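Local coordinates for protein 1-pyrroline-5-carboxylate dehydrogenase (Thermus thermophilus, PDB 1UZB) that probably oxidises glutamate semialdehyde, the open form of 1-pyrroline-5-carboxylate, to glutamate, with NAD+ as the likely electron acceptor, at residues A[36-41]-A[215-220]; A[103-108]-A[220-225]; A[180-185]-A[191-196]. All blocks are in the same frame, centred on the assembly; numbering follows the deposited sequence.

Overall arrangement
Interactions 1 and 2 share helix 213-226 and meet at F220. Interaction 1 sets strand 36-42 against this helix. It is buried and mostly aromatic, with charged groups at one end. Interaction 2 sets helix 95-111 against it. That contact is mostly aliphatic, with a carboxylate at its rim, and only partly buried, with other subunits close by. Interaction 3 is the most central, about 6 Å from the centre of the chain to the centre of the contact. It is small and rests on one methionine. Its helix 188-199 joins the other two through F220 and F223, which pack on I194, and F223 also meets V195. R36 of interaction 1 also bridges to E221 of interaction 2. No hydrogen bond crosses within any of the three.

Interaction 1. Residues A[36-41]-A[215-220]; sequences RHYPLY and VGAKVF
Y38 packs on A217 and K218 with its CB and ring, joining strand 36-42 to helix 213-226, the helix of a beta-alpha-beta unit in the dinucleotide-binding domain. The tight part is at A217. Its CB lies 3.6 Å from CB of Y38 and equally near CD2 of that ring. Y38 has CG anti to its carbonyl carbon (chi1 -51°), which swings the ring across to the side chain of K218. There OH of Y38 meets CE of K218 at 3.5 Å. Further along, CD2 of Y41 sits 3.6 Å from CD2 of F220, at the edge of the phenylalanine ring. The two planes are inclined at 53°, an oblique pair. The looser side is at R36, which is partly exposed. One face of its guanidinium is covered by CE2 of Y38, 3.4 Å above the plane and toward the rim, a contact within the strand. R36 and K218 both reach E33, and R36 also bridges to E221. K218 NZ bonds T119, and Y41 OH bonds H224. The polar ends of R36, K218 and Y41 are thus paired outside the two segments. Across the contact itself, strand and helix are held by apolar and aromatic packing.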
loop_
_atom_site.group_PDB
_atom_site.type_symbol
_atom_site.label_atom_id
_atom_site.label_comp_id
_atom_site.label_asym_id
_atom_site.label_seq_id
_atom_site.Cartn_x
_atom_site.Cartn_y
_atom_site.Cartn_z
ATOM N N ARG A 36 -3.489 -11.708 -53.596
ATOM C CA ARG A 36 -2.160 -11.825 -53.007
ATOM C C ARG A 36 -1.979 -13.176 -52.322
ATOM O O ARG A 36 -2.933 -13.740 -51.784
ATOM C CB ARG A 36 -1.944 -10.696 -51.999
ATOM C CG ARG A 36 -0.586 -10.705 -51.320
ATOM C CD ARG A 36 -0.469 -9.536 -50.358
ATOM N NE ARG A 36 0.761 -9.580 -49.574
ATOM C CZ ARG A 36 1.037 -8.749 -48.575
ATOM N NH1 ARG A 36 0.167 -7.807 -48.235
ATOM N NH2 ARG A 36 2.181 -8.862 -47.914
ATOM N N HIS A 37 -0.754 -13.693 -52.350
ATOM C CA HIS A 37 -0.444 -14.979 -51.733
ATOM C C HIS A 37 0.380 -14.812 -50.461
ATOM O O HIS A 37 1.399 -14.125 -50.463
ATOM C CB HIS A 37 0.329 -15.864 -52.708
ATOM C CG HIS A 37 0.610 -17.234 -52.178
ATOM N ND1 HIS A 37 -0.379 -18.176 -51.992
ATOM C CD2 HIS A 37 1.763 -17.815 -51.769
ATOM C CE1 HIS A 37 0.153 -19.277 -51.493
ATOM N NE2 HIS A 37 1.451 -19.084 -51.348
ATOM N N TYR A 38 -0.058 -15.452 -49.380
ATOM C CA TYR A 38 0.650 -15.367 -48.105
ATOM C C TYR A 38 1.156 -16.744 -47.680
ATOM O O TYR A 38 0.376 -17.680 -47.527
ATOM C CB TYR A 38 -0.273 -14.812 -47.014
ATOM C CG TYR A 38 -0.989 -13.526 -47.380
ATOM C CD1 TYR A 38 -2.088 -13.537 -48.239
ATOM C CD2 TYR A 38 -0.566 -12.301 -46.867
ATOM C CE1 TYR A 38 -2.749 -12.355 -48.578
ATOM C CE2 TYR A 38 -1.219 -11.115 -47.201
ATOM C CZ TYR A 38 -2.308 -11.150 -48.054
ATOM O OH TYR A 38 -2.951 -9.977 -48.378
ATOM N N PRO A 39 2.474 -16.885 -47.482
ATOM C CA PRO A 39 3.035 -18.178 -47.072
ATOM C C PRO A 39 2.831 -18.463 -45.583
ATOM O O PRO A 39 2.185 -17.693 -44.869
ATOM C CB PRO A 39 4.520 -18.036 -47.405
ATOM C CG PRO A 39 4.562 -16.938 -48.444
ATOM C CD PRO A 39 3.544 -15.973 -47.915
ATOM N N LEU A 40 3.369 -19.592 -45.133
ATOM C CA LEU A 40 3.313 -19.959 -43.724
ATOM C C LEU A 40 4.432 -19.140 -43.077
ATOM O O LEU A 40 5.267 -18.574 -43.777
ATOM C CB LEU A 40 3.638 -21.447 -43.535
ATOM C CG LEU A 40 2.907 -22.500 -44.377
ATOM C CD1 LEU A 40 3.462 -23.890 -44.068
ATOM C CD2 LEU A 40 1.420 -22.445 -44.084
ATOM N N TYR A 41 4.448 -19.064 -41.753
ATOM C CA TYR A 41 5.517 -18.353 -41.063
ATOM C C TYR A 41 6.050 -19.330 -40.024
ATOM O O TYR A 41 5.370 -19.653 -39.049
ATOM C CB TYR A 41 5.006 -17.082 -40.380
ATOM C CG TYR A 41 6.113 -16.205 -39.823
ATOM C CD1 TYR A 41 6.846 -15.353 -40.654
ATOM C CD2 TYR A 41 6.429 -16.226 -38.463
ATOM C CE1 TYR A 41 7.864 -14.541 -40.141
ATOM C CE2 TYR A 41 7.442 -15.426 -37.944
ATOM C CZ TYR A 41 8.153 -14.585 -38.784
ATOM O OH TYR A 41 9.140 -13.780 -38.263
ATOM N N VAL A 215 -6.240 -12.371 -43.021
ATOM C CA VAL A 215 -6.021 -11.394 -41.966
ATOM C C VAL A 215 -5.061 -11.947 -40.907
ATOM O O VAL A 215 -4.335 -11.188 -40.262
ATOM C CB VAL A 215 -7.350 -10.940 -41.319
ATOM C CG1 VAL A 215 -7.897 -12.020 -40.404
ATOM C CG2 VAL A 215 -7.127 -9.634 -40.576
ATOM N N GLY A 216 -5.049 -13.266 -40.737
ATOM C CA GLY A 216 -4.135 -13.873 -39.788
ATOM C C GLY A 216 -2.707 -13.672 -40.272
ATOM O O GLY A 216 -1.790 -13.427 -39.482
ATOM N N ALA A 217 -2.515 -13.777 -41.582
ATOM C CA ALA A 217 -1.196 -13.579 -42.164
ATOM C C ALA A 217 -0.746 -12.136 -41.942
ATOM O O ALA A 217 0.418 -11.886 -41.641
ATOM C CB ALA A 217 -1.221 -13.900 -43.653
ATOM N N LYS A 218 -1.670 -11.187 -42.082
ATOM C CA LYS A 218 -1.329 -9.784 -41.881
ATOM C C LYS A 218 -0.939 -9.520 -40.431
ATOM O O LYS A 218 -0.087 -8.673 -40.159
ATOM C CB LYS A 218 -2.485 -8.875 -42.310
ATOM C CG LYS A 218 -2.724 -8.890 -43.810
ATOM C CD LYS A 218 -3.720 -7.824 -44.235
ATOM C CE LYS A 218 -3.876 -7.795 -45.747
ATOM N NZ LYS A 218 -4.690 -6.633 -46.189
ATOM N N VAL A 219 -1.553 -10.239 -39.495
ATOM C CA VAL A 219 -1.186 -10.071 -38.097
ATOM C C VAL A 219 0.249 -10.585 -37.938
ATOM O O VAL A 219 1.048 -9.993 -37.214
ATOM C CB VAL A 219 -2.153 -10.842 -37.162
ATOM C CG1 VAL A 219 -1.598 -10.875 -35.741
ATOM C CG2 VAL A 219 -3.523 -10.163 -37.173
ATOM N N PHE A 220 0.591 -11.671 -38.629
ATOM C CA PHE A 220 1.951 -12.184 -38.531
ATOM C C PHE A 220 2.976 -11.260 -39.173
ATOM O O PHE A 220 4.140 -11.251 -38.771
ATOM C CB PHE A 220 2.063 -13.606 -39.083
ATOM C CG PHE A 220 1.958 -14.650 -38.014
ATOM C CD1 PHE A 220 0.725 -14.967 -37.455
ATOM C CD2 PHE A 220 3.105 -15.233 -37.481
ATOM C CE1 PHE A 220 0.632 -15.840 -36.378
ATOM C CE2 PHE A 220 3.024 -16.110 -36.401
ATOM C CZ PHE A 220 1.784 -16.414 -35.847
#

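Interaction 2. Residues A[103-108]-A[220-225]; sequences LKAAAL and FEIFHE
L108 spreads its two methyls over the side chain of E225. CD1 rests on the aliphatic part, 3.8 Å from CG of E225. CD2 lies by the carboxylate, 3.6 Å from OE1 of E225. The contact is a helix-helix packing in the dinucleotide-binding domain of the aldehyde dehydrogenase fold. Helix 213-226 is the crossover helix between parallel strands 203-207 and 233-235, and helix 95-111 packs on one side of it. The axes of the two segments come within 9.0 Å, and their N-to-C directions differ by 130°. The helices cross at a steep angle, running partly against each other.

I222 fills the inner part of the contact. Its CG2 stands anti to its backbone N and points at the other helix. It lies 3.9 Å from CB of L108 and 3.6 Å from the backbone O of A105. The small A105 is consistent with the close approach here, where the CA atoms of A105 and F223 are 6.2 Å apart. E225 has an extended chain with CG anti to its backbone N (chi1 180°), and this runs it across L108. With an alanine here in place of L108, E225 is likely to lose the surface it lies on and become freer to turn, and a gap would probably open beside I222.

The outer side faces other subunits. E225 packs on R452 of a neighbouring subunit, and K104 NZ bonds the backbone O of F516 of another neighbouring subunit. At the inner side CB of A105 stays 4.4 Å from CG2 of I222.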
loop_
_atom_site.group_PDB
_atom_site.type_symbol
_atom_site.label_atom_id
_atom_site.label_comp_id
_atom_site.label_asym_id
_atom_site.label_seq_id
_atom_site.Cartn_x
_atom_site.Cartn_y
_atom_site.Cartn_z
ATOM N N LEU A 103 4.478 -4.239 -26.688
ATOM C CA LEU A 103 4.107 -2.845 -26.887
ATOM C C LEU A 103 4.489 -2.362 -28.284
ATOM O O LEU A 103 3.763 -1.581 -28.897
ATOM C CB LEU A 103 4.753 -1.967 -25.816
ATOM C CG LEU A 103 4.256 -2.212 -24.388
ATOM C CD1 LEU A 103 5.099 -1.400 -23.418
ATOM C CD2 LEU A 103 2.779 -1.843 -24.271
ATOM N N LYS A 104 5.627 -2.824 -28.791
ATOM C CA LYS A 104 6.040 -2.445 -30.132
ATOM C C LYS A 104 5.028 -2.997 -31.135
ATOM O O LYS A 104 4.602 -2.291 -32.048
ATOM C CB LYS A 104 7.440 -2.991 -30.426
ATOM C CG LYS A 104 7.831 -2.949 -31.893
ATOM C CD LYS A 104 7.794 -1.544 -32.472
ATOM C CE LYS A 104 8.979 -0.714 -32.024
ATOM N NZ LYS A 104 9.059 0.576 -32.784
ATOM N N ALA A 105 4.641 -4.259 -30.962
ATOM C CA ALA A 105 3.666 -4.871 -31.858
ATOM C C ALA A 105 2.340 -4.109 -31.844
ATOM O O ALA A 105 1.703 -3.946 -32.886
ATOM C CB ALA A 105 3.440 -6.330 -31.476
ATOM N N ALA A 106 1.920 -3.645 -30.669
ATOM C CA ALA A 106 0.669 -2.904 -30.570
ATOM C C ALA A 106 0.761 -1.592 -31.340
ATOM O O ALA A 106 -0.198 -1.185 -31.996
ATOM C CB ALA A 106 0.333 -2.632 -29.111
ATOM N N ALA A 107 1.914 -0.931 -31.260
ATOM C CA ALA A 107 2.105 0.334 -31.963
ATOM C C ALA A 107 2.053 0.105 -33.468
ATOM O O ALA A 107 1.482 0.908 -34.207
ATOM C CB ALA A 107 3.437 0.964 -31.571
ATOM N N LEU A 108 2.651 -0.992 -33.917
ATOM C CA LEU A 108 2.651 -1.327 -35.334
ATOM C C LEU A 108 1.242 -1.684 -35.803
ATOM O O LEU A 108 0.839 -1.316 -36.909
ATOM C CB LEU A 108 3.615 -2.487 -35.603
ATOM C CG LEU A 108 5.096 -2.164 -35.371
ATOM C CD1 LEU A 108 5.924 -3.431 -35.526
ATOM C CD2 LEU A 108 5.557 -1.092 -36.357
ATOM N N PHE A 220 0.591 -11.671 -38.629
ATOM C CA PHE A 220 1.951 -12.184 -38.531
ATOM C C PHE A 220 2.976 -11.260 -39.173
ATOM O O PHE A 220 4.140 -11.251 -38.771
ATOM C CB PHE A 220 2.063 -13.606 -39.083
ATOM C CG PHE A 220 1.958 -14.650 -38.014
ATOM C CD1 PHE A 220 0.725 -14.967 -37.455
ATOM C CD2 PHE A 220 3.105 -15.233 -37.481
ATOM C CE1 PHE A 220 0.632 -15.840 -36.378
ATOM C CE2 PHE A 220 3.024 -16.110 -36.401
ATOM C CZ PHE A 220 1.784 -16.414 -35.847
ATOM N N GLU A 221 2.555 -10.474 -40.159
ATOM C CA GLU A 221 3.474 -9.518 -40.765
ATOM C C GLU A 221 3.864 -8.546 -39.653
ATOM O O GLU A 221 5.010 -8.112 -39.563
ATOM C CB GLU A 221 2.803 -8.738 -41.896
ATOM C CG GLU A 221 2.634 -9.504 -43.194
ATOM C CD GLU A 221 2.058 -8.633 -44.291
ATOM O OE1 GLU A 221 0.955 -8.087 -44.093
ATOM O OE2 GLU A 221 2.706 -8.490 -45.348
ATOM N N ILE A 222 2.896 -8.205 -38.805
ATOM C CA ILE A 222 3.148 -7.299 -37.693
ATOM C C ILE A 222 4.095 -7.948 -36.678
ATOM O O ILE A 222 5.039 -7.309 -36.207
ATOM C CB ILE A 222 1.826 -6.890 -37.006
ATOM C CG1 ILE A 222 1.009 -6.011 -37.961
ATOM C CG2 ILE A 222 2.113 -6.138 -35.713
ATOM C CD1 ILE A 222 -0.410 -5.733 -37.495
ATOM N N PHE A 223 3.860 -9.214 -36.350
ATOM C CA PHE A 223 4.744 -9.894 -35.404
ATOM C C PHE A 223 6.175 -9.928 -35.946
ATOM O O PHE A 223 7.140 -9.729 -35.202
ATOM C CB PHE A 223 4.286 -11.335 -35.140
ATOM C CG PHE A 223 2.964 -11.455 -34.414
ATOM C CD1 PHE A 223 2.499 -10.447 -33.569
ATOM C CD2 PHE A 223 2.208 -12.615 -34.543
ATOM C CE1 PHE A 223 1.295 -10.602 -32.862
ATOM C CE2 PHE A 223 1.015 -12.778 -33.845
ATOM C CZ PHE A 223 0.557 -11.771 -33.003
ATOM N N HIS A 224 6.307 -10.183 -37.247
ATOM C CA HIS A 224 7.619 -10.246 -37.873
ATOM C C HIS A 224 8.312 -8.892 -37.806
ATOM O O HIS A 224 9.474 -8.799 -37.410
ATOM C CB HIS A 224 7.495 -10.684 -39.337
ATOM C CG HIS A 224 8.806 -10.745 -40.059
ATOM N ND1 HIS A 224 9.768 -11.692 -39.783
ATOM C CD2 HIS A 224 9.321 -9.959 -41.035
ATOM C CE1 HIS A 224 10.819 -11.489 -40.558
ATOM N NE2 HIS A 224 10.573 -10.443 -41.328
ATOM N N GLU A 225 7.598 -7.841 -38.188
ATOM C CA GLU A 225 8.177 -6.505 -38.162
ATOM C C GLU A 225 8.559 -6.085 -36.743
ATOM O O GLU A 225 9.582 -5.424 -36.539
ATOM C CB GLU A 225 7.205 -5.490 -38.769
ATOM C CG GLU A 225 7.743 -4.070 -38.776
ATOM C CD GLU A 225 6.895 -3.119 -39.593
ATOM O OE1 GLU A 225 7.154 -1.900 -39.534
ATOM O OE2 GLU A 225 5.979 -3.589 -40.299
#

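Interaction 3. Residues A[180-185]-A[191-196]; sequences IAPWNF and TGMIVG
M193 reaches from helix 188-199 to the backbone of I180 and A181 and the ring of P182. The two segments belong to one beta-alpha-beta unit of the Rossmann-like dinucleotide-binding domain. Strand 165-180 ends here, a loop follows, and the helix leads back to parallel strand 203-207. The loop carries the PWNF sequence of the aldehyde dehydrogenase family, which in relatives borders the active site.

Along the helix, T191 comes first. Its OG1 bonds the backbone O of V187, just before the helix. G192 adds no side chain. M193 then makes the contact. CG is anti to the carbonyl carbon (chi1 -63°), and the chain runs straight to the sulfur. It bends there (chi3 82°) and turns the methyl toward the end of the strand. CE lies 3.8 Å from the backbone O of I180. SD stands 4.3 Å from CA of A181 and is as far from CD of P182. These are loose van der Waals contacts, and 101 Å² is buried in all. M193 also packs on T259, and its backbone O takes a bond from the side chain of N257. The strand end and the helix are thus both tied to strand 255-259, since the backbone of I180 pairs with N257 and T259.

I194 faces F220 and F223 of helix 213-226, and V195 meets F223 too. The segment closes with G196, whose N bonds O of G192 at 3.1 Å.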
loop_
_atom_site.group_PDB
_atom_site.type_symbol
_atom_site.label_atom_id
_atom_site.label_comp_id
_atom_site.label_asym_id
_atom_site.label_seq_id
_atom_site.Cartn_x
_atom_site.Cartn_y
_atom_site.Cartn_z
ATOM N N ILE A 180 -5.654 -22.469 -31.563
ATOM C CA ILE A 180 -6.632 -22.768 -32.604
ATOM C C ILE A 180 -7.656 -21.644 -32.496
ATOM O O ILE A 180 -8.492 -21.627 -31.589
ATOM C CB ILE A 180 -7.275 -24.151 -32.359
ATOM C CG1 ILE A 180 -6.182 -25.225 -32.428
ATOM C CG2 ILE A 180 -8.362 -24.428 -33.395
ATOM C CD1 ILE A 180 -6.645 -26.614 -32.082
ATOM N N ALA A 181 -7.563 -20.699 -33.428
ATOM C CA ALA A 181 -8.408 -19.507 -33.438
ATOM C C ALA A 181 -9.703 -19.583 -34.242
ATOM O O ALA A 181 -9.849 -20.404 -35.145
ATOM C CB ALA A 181 -7.583 -18.313 -33.915
ATOM N N PRO A 182 -10.660 -18.700 -33.921
ATOM C CA PRO A 182 -11.961 -18.630 -34.584
ATOM C C PRO A 182 -11.959 -17.677 -35.774
ATOM O O PRO A 182 -11.058 -16.848 -35.919
ATOM C CB PRO A 182 -12.867 -18.127 -33.474
ATOM C CG PRO A 182 -11.992 -17.108 -32.821
ATOM C CD PRO A 182 -10.637 -17.812 -32.742
ATOM N N TRP A 183 -12.976 -17.798 -36.621
ATOM C CA TRP A 183 -13.096 -16.933 -37.785
ATOM C C TRP A 183 -13.912 -15.677 -37.508
ATOM O O TRP A 183 -13.828 -14.713 -38.266
ATOM C CB TRP A 183 -13.733 -17.678 -38.970
ATOM C CG TRP A 183 -15.024 -18.393 -38.661
ATOM C CD1 TRP A 183 -15.173 -19.722 -38.388
ATOM C CD2 TRP A 183 -16.344 -17.825 -38.612
ATOM N NE1 TRP A 183 -16.497 -20.020 -38.178
ATOM C CE2 TRP A 183 -17.237 -18.876 -38.308
ATOM C CE3 TRP A 183 -16.857 -16.531 -38.797
ATOM C CZ2 TRP A 183 -18.616 -18.677 -38.183
ATOM C CZ3 TRP A 183 -18.233 -16.334 -38.674
ATOM C CH2 TRP A 183 -19.094 -17.403 -38.370
ATOM N N ASN A 184 -14.686 -15.667 -36.425
ATOM C CA ASN A 184 -15.527 -14.502 -36.159
ATOM C C ASN A 184 -14.812 -13.277 -35.587
ATOM O O ASN A 184 -15.282 -12.153 -35.759
ATOM C CB ASN A 184 -16.741 -14.910 -35.311
ATOM C CG ASN A 184 -16.389 -15.232 -33.877
ATOM O OD1 ASN A 184 -15.279 -15.662 -33.567
ATOM N ND2 ASN A 184 -17.356 -15.044 -32.989
ATOM N N PHE A 185 -13.688 -13.490 -34.912
ATOM C CA PHE A 185 -12.867 -12.392 -34.397
ATOM C C PHE A 185 -11.444 -12.819 -34.725
ATOM O O PHE A 185 -10.629 -13.056 -33.837
ATOM C CB PHE A 185 -13.047 -12.204 -32.890
ATOM C CG PHE A 185 -14.359 -11.582 -32.521
ATOM C CD1 PHE A 185 -15.475 -12.375 -32.273
ATOM C CD2 PHE A 185 -14.493 -10.197 -32.465
ATOM C CE1 PHE A 185 -16.710 -11.795 -31.975
ATOM C CE2 PHE A 185 -15.721 -9.608 -32.170
ATOM C CZ PHE A 185 -16.832 -10.411 -31.925
ATOM N N THR A 191 -5.160 -12.726 -32.041
ATOM C CA THR A 191 -4.065 -12.019 -31.385
ATOM C C THR A 191 -3.980 -12.291 -29.884
ATOM O O THR A 191 -2.909 -12.619 -29.365
ATOM C CB THR A 191 -4.198 -10.504 -31.600
ATOM O OG1 THR A 191 -4.085 -10.211 -32.998
ATOM C CG2 THR A 191 -3.111 -9.759 -30.848
ATOM N N GLY A 192 -5.104 -12.160 -29.185
ATOM C CA GLY A 192 -5.110 -12.385 -27.750
ATOM C C GLY A 192 -4.652 -13.767 -27.327
ATOM O O GLY A 192 -3.866 -13.921 -26.386
ATOM N N MET A 193 -5.145 -14.782 -28.027
ATOM C CA MET A 193 -4.806 -16.166 -27.717
ATOM C C MET A 193 -3.329 -16.484 -27.909
ATOM O O MET A 193 -2.799 -17.409 -27.290
ATOM C CB MET A 193 -5.634 -17.115 -28.580
ATOM C CG MET A 193 -7.125 -17.039 -28.338
ATOM S SD MET A 193 -8.000 -18.197 -29.400
ATOM C CE MET A 193 -7.771 -19.632 -28.436
ATOM N N ILE A 194 -2.673 -15.714 -28.773
ATOM C CA ILE A 194 -1.255 -15.893 -29.063
ATOM C C ILE A 194 -0.359 -15.076 -28.133
ATOM O O ILE A 194 0.539 -15.620 -27.487
ATOM C CB ILE A 194 -0.921 -15.460 -30.515
ATOM C CG1 ILE A 194 -1.617 -16.381 -31.518
ATOM C CG2 ILE A 194 0.589 -15.461 -30.732
ATOM C CD1 ILE A 194 -1.483 -15.918 -32.952
ATOM N N VAL A 195 -0.614 -13.771 -28.051
ATOM C CA VAL A 195 0.239 -12.905 -27.247
ATOM C C VAL A 195 0.153 -13.094 -25.741
ATOM O O VAL A 195 1.100 -12.764 -25.033
ATOM C CB VAL A 195 0.030 -11.399 -27.606
ATOM C CG1 VAL A 195 0.281 -11.183 -29.095
ATOM C CG2 VAL A 195 -1.365 -10.939 -27.227
ATOM N N GLY A 196 -0.961 -13.620 -25.245
ATOM C CA GLY A 196 -1.074 -13.850 -23.812
ATOM C C GLY A 196 -0.015 -14.857 -23.386
ATOM O O GLY A 196 0.832 -14.563 -22.537
#